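Local coordinates for protein malate dehydrogenase (PDB 3FI9) that probably catalyses the NAD-dependent interconversion of malate and oxaloacetate, at residues A[151-154]-A[155-158]; A[240-243]-A[244-248]. One frame throughout, in Å; residues are numbered along the deposited sequence.

Contact 1: residues A[151-154]-A[155-158]; sequences AGLD and STRL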
loop_
_atom_site.group_PDB
_atom_site.type_symbol
_atom_site.label_atom_id
_atom_site.label_comp_id
_atom_site.label_asym_id
_atom_site.label_seq_id
_atom_site.Cartn_x
_atom_site.Cartn_y
_atom_site.Cartn_z
ATOM N N ALA A 151 -9.947 3.106 15.676
ATOM C CA ALA A 151 -11.307 2.793 16.015
ATOM C C ALA A 151 -12.276 3.166 14.895
ATOM O O ALA A 151 -13.489 3.075 15.101
ATOM C CB ALA A 151 -11.710 3.511 17.317
ATOM N N GLY A 152 -11.758 3.587 13.733
ATOM C CA GLY A 152 -12.618 4.185 12.666
ATOM C C GLY A 152 -13.214 3.145 11.697
ATOM O O GLY A 152 -14.125 3.445 10.900
ATOM N N LEU A 153 -12.664 1.934 11.707
ATOM C CA LEU A 153 -13.108 0.903 10.736
ATOM C C LEU A 153 -14.571 0.534 10.900
ATOM O O LEU A 153 -15.203 0.165 9.920
ATOM C CB LEU A 153 -12.234 -0.373 10.747
ATOM C CG LEU A 153 -10.760 -0.238 10.296
ATOM C CD1 LEU A 153 -10.101 -1.629 10.073
ATOM C CD2 LEU A 153 -10.584 0.606 9.012
ATOM N N ASP A 154 -15.109 0.606 12.112
ATOM C CA ASP A 154 -16.541 0.306 12.278
ATOM C C ASP A 154 -17.350 1.372 11.505
ATOM O O ASP A 154 -18.367 1.060 10.872
ATOM C CB ASP A 154 -16.959 0.282 13.777
ATOM C CG ASP A 154 -16.673 -1.087 14.469
ATOM O OD1 ASP A 154 -16.296 -2.071 13.801
ATOM O OD2 ASP A 154 -16.818 -1.179 15.707
ATOM N N SER A 155 -16.871 2.615 11.544
ATOM C CA SER A 155 -17.546 3.702 10.842
ATOM C C SER A 155 -17.420 3.638 9.297
ATOM O O SER A 155 -18.388 3.917 8.581
ATOM C CB SER A 155 -17.084 5.059 11.383
ATOM O OG SER A 155 -17.459 5.237 12.752
ATOM N N THR A 156 -16.253 3.244 8.778
ATOM C CA THR A 156 -16.064 3.150 7.310
ATOM C C THR A 156 -16.793 1.921 6.802
ATOM O O THR A 156 -17.351 1.929 5.695
ATOM C CB THR A 156 -14.558 3.090 6.899
ATOM O OG1 THR A 156 -13.934 1.898 7.437
ATOM C CG2 THR A 156 -13.841 4.308 7.418
ATOM N N ARG A 157 -16.855 0.888 7.628
ATOM C CA ARG A 157 -17.577 -0.310 7.218
ATOM C C ARG A 157 -19.087 0.009 7.223
ATOM O O ARG A 157 -19.814 -0.349 6.307
ATOM C CB ARG A 157 -17.241 -1.460 8.139
ATOM C CG ARG A 157 -15.831 -1.988 7.886
ATOM C CD ARG A 157 -15.460 -3.118 8.912
ATOM N NE ARG A 157 -14.103 -3.581 8.645
ATOM C CZ ARG A 157 -13.376 -4.303 9.501
ATOM N NH1 ARG A 157 -13.870 -4.650 10.675
ATOM N NH2 ARG A 157 -12.149 -4.687 9.181
ATOM N N LEU A 158 -19.548 0.731 8.224
ATOM C CA LEU A 158 -20.964 1.135 8.188
ATOM C C LEU A 158 -21.271 1.972 6.941
ATOM O O LEU A 158 -22.304 1.789 6.290
ATOM C CB LEU A 158 -21.372 1.850 9.472
ATOM C CG LEU A 158 -22.817 2.367 9.565
ATOM C CD1 LEU A 158 -23.793 1.230 9.571
ATOM C CD2 LEU A 158 -22.997 3.157 10.882
HETATM O O HOH W 1 -15.888 3.827 14.285
#
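Leu153 and Arg157 meet one turn apart on the first turns of helix 153-166, which follows strand 147-150 in this LDH/MDH-fold enzyme and carries Arg157, a predicted substrate-binding residue, and Asp154, whose side chain lies beside His182. Three backbone bonds close these turns: Thr156 N reaches Gly152 O at 3.0 Å, and the amides of Arg157 and Leu158 engage Leu153 O and Asp154 O. Ahead of the helix, Ala151 O receives a bond from a water that also hydrogen-bonds to Ser155 OG, 2.6 Å from each; Ser155 OG has a second partner in Thr178 N. On Thr156, with chi1 at 63°, OG1 is turned back over its own backbone, 3.3 Å from Leu153 O, and hydrogen-bonds to His56 O of the second subunit, so a helix side chain is tied directly to the dimer partner. Asp154 OD2 takes the amide of Gly183, and its side chain packs on that of His182, the predicted proton acceptor; this anchoring is consistent with an aspartate that positions the catalytic histidine, as in related dehydrogenases. The Asp154 carboxylate and the Arg157 guanidinium do not pair: OD1 and NH1 stay 4.7 Å apart. The arginine chain, fully stretched through chi2 and chi3, runs back past Leu153 O, and one face of its guanidinium is covered by the leucine, with CD1 3.8 Å from Arg157 NH2.

Contact 2: residues A[240-243]-A[244-248]; sequences PSYV and SIEMI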
loop_
_atom_site.group_PDB
_atom_site.type_symbol
_atom_site.label_atom_id
_atom_site.label_comp_id
_atom_site.label_asym_id
_atom_site.label_seq_id
_atom_site.Cartn_x
_atom_site.Cartn_y
_atom_site.Cartn_z
ATOM N N PRO A 240 -6.707 -1.271 7.996
ATOM C CA PRO A 240 -6.213 -0.810 9.272
ATOM C C PRO A 240 -4.934 -0.020 9.093
ATOM O O PRO A 240 -4.693 0.897 9.840
ATOM C CB PRO A 240 -5.903 -2.095 10.059
ATOM C CG PRO A 240 -5.915 -3.199 9.067
ATOM C CD PRO A 240 -6.729 -2.755 7.892
ATOM N N SER A 241 -4.125 -0.400 8.119
ATOM C CA SER A 241 -2.865 0.286 7.860
ATOM C C SER A 241 -3.124 1.696 7.386
ATOM O O SER A 241 -2.668 2.688 7.985
ATOM C CB SER A 241 -2.069 -0.456 6.785
ATOM O OG SER A 241 -1.072 0.434 6.284
ATOM N N TYR A 242 -3.864 1.811 6.285
ATOM C CA TYR A 242 -4.088 3.120 5.700
ATOM C C TYR A 242 -4.743 4.089 6.721
ATOM O O TYR A 242 -4.317 5.228 6.880
ATOM C CB TYR A 242 -4.976 3.005 4.450
ATOM C CG TYR A 242 -5.281 4.340 3.873
ATOM C CD1 TYR A 242 -4.330 5.032 3.118
ATOM C CD2 TYR A 242 -6.532 4.901 4.037
ATOM C CE1 TYR A 242 -4.634 6.304 2.568
ATOM C CE2 TYR A 242 -6.813 6.139 3.526
ATOM C CZ TYR A 242 -5.868 6.833 2.813
ATOM O OH TYR A 242 -6.245 8.052 2.289
ATOM N N VAL A 243 -5.748 3.611 7.446
ATOM C CA VAL A 243 -6.511 4.516 8.338
ATOM C C VAL A 243 -5.625 5.012 9.517
ATOM O O VAL A 243 -5.558 6.229 9.825
ATOM C CB VAL A 243 -7.857 3.874 8.778
ATOM C CG1 VAL A 243 -8.555 4.748 9.849
ATOM C CG2 VAL A 243 -8.770 3.669 7.507
ATOM N N SER A 244 -4.876 4.069 10.094
ATOM C CA SER A 244 -3.898 4.390 11.139
ATOM C C SER A 244 -2.877 5.431 10.657
ATOM O O SER A 244 -2.491 6.346 11.394
ATOM C CB SER A 244 -3.172 3.105 11.561
ATOM O OG SER A 244 -4.104 2.177 12.182
ATOM N N ILE A 245 -2.394 5.250 9.451
ATOM C CA ILE A 245 -1.401 6.229 8.979
ATOM C C ILE A 245 -2.040 7.592 8.684
ATOM O O ILE A 245 -1.385 8.643 8.870
ATOM C CB ILE A 245 -0.537 5.728 7.817
ATOM C CG1 ILE A 245 0.067 4.343 8.195
ATOM C CG2 ILE A 245 0.575 6.797 7.482
ATOM C CD1 ILE A 245 0.933 4.271 9.516
ATOM N N GLU A 246 -3.298 7.604 8.238
ATOM C CA GLU A 246 -3.983 8.897 8.134
ATOM C C GLU A 246 -4.046 9.514 9.498
ATOM O O GLU A 246 -3.934 10.749 9.611
ATOM C CB GLU A 246 -5.444 8.784 7.673
ATOM C CG GLU A 246 -5.691 8.437 6.262
ATOM C CD GLU A 246 -7.203 8.401 5.951
ATOM O OE1 GLU A 246 -7.643 9.221 5.152
ATOM O OE2 GLU A 246 -7.946 7.571 6.499
ATOM N N MET A 247 -4.285 8.695 10.544
ATOM C CA MET A 247 -4.302 9.269 11.926
ATOM C C MET A 247 -2.963 9.929 12.303
ATOM O O MET A 247 -2.972 11.073 12.835
ATOM C CB MET A 247 -4.677 8.222 13.006
ATOM C CG MET A 247 -6.020 7.494 12.722
ATOM S SD MET A 247 -6.329 6.178 13.916
ATOM C CE MET A 247 -6.311 7.031 15.457
ATOM N N ILE A 248 -1.842 9.226 12.113
ATOM C CA ILE A 248 -0.543 9.812 12.507
ATOM C C ILE A 248 -0.207 11.052 11.622
ATOM O O ILE A 248 0.367 12.051 12.077
ATOM C CB ILE A 248 0.614 8.770 12.509
ATOM C CG1 ILE A 248 1.695 9.212 13.506
ATOM C CG2 ILE A 248 1.199 8.512 11.065
ATOM C CD1 ILE A 248 1.239 9.160 14.976
HETATM O O HOH W 2 -8.860 9.005 2.674
#
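Tyr242 lays one face of its ring against the side chain of Glu246, an i to i+4 pair on helix 238-251 of the LDH/MDH fold, at the interface with the second subunit. Glu246 CG sits over that face in a CH-pi contact, 4.1 Å from the ring centroid and 27° off the normal. Farther out the carboxylate follows the ring toward the hydroxyl, with CD 3.3 Å from Tyr242 CE2 and the two planes 32° apart. A water in the plane of the ring, at its edge, joins the polar ends: it donates to Glu246 OE1 at 2.8 Å and also hydrogen-bonds to Tyr242 OH, which should limit how far either group swings. The tyrosine ring also meets Phe59 of the second subunit, while Glu246 packs on Cys57 of that chain. On another side of the helix Ser244 turns inward beside Ile125, part of the predicted NAD site, and Ser241 OG bonds Asn23 OD1 on helix 19-30. Backbone bonds from Ile245, Glu246 and Met247 to the carbonyls four residues earlier are regular. Pro240 O carries two donors from one residue, the amide of Ser244 at 3.2 Å and well above the carbonyl plane, and its hydroxyl. A chi1 of -65° turns the Ser244 hydroxyl toward the preceding turn, where OG donates to Pro240 O at 2.7 Å.

Contacts 1 and 2 are both largely buried, each within one helix: 153-166 and 238-251. The helices pack together through Leu153, whose CD2 lies 3.9 Å from Val243 CG2, and both touch the second subunit, so the pair forms part of the dimer interface. Their chemistry differs with their place. Contact 1, at the start of its helix, holds a predicted substrate-binding arginine and an aspartate beside the predicted proton acceptor, and its polar side chains are satisfied largely by loops, a strand and the partner chain. Contact 2, inside its helix, lies against the nucleotide-binding half; its polar links are mostly local, with one bond, from Ser241, reaching helix 19-30, and its hydrophobic side chains reach strands 121-124 and 147-150.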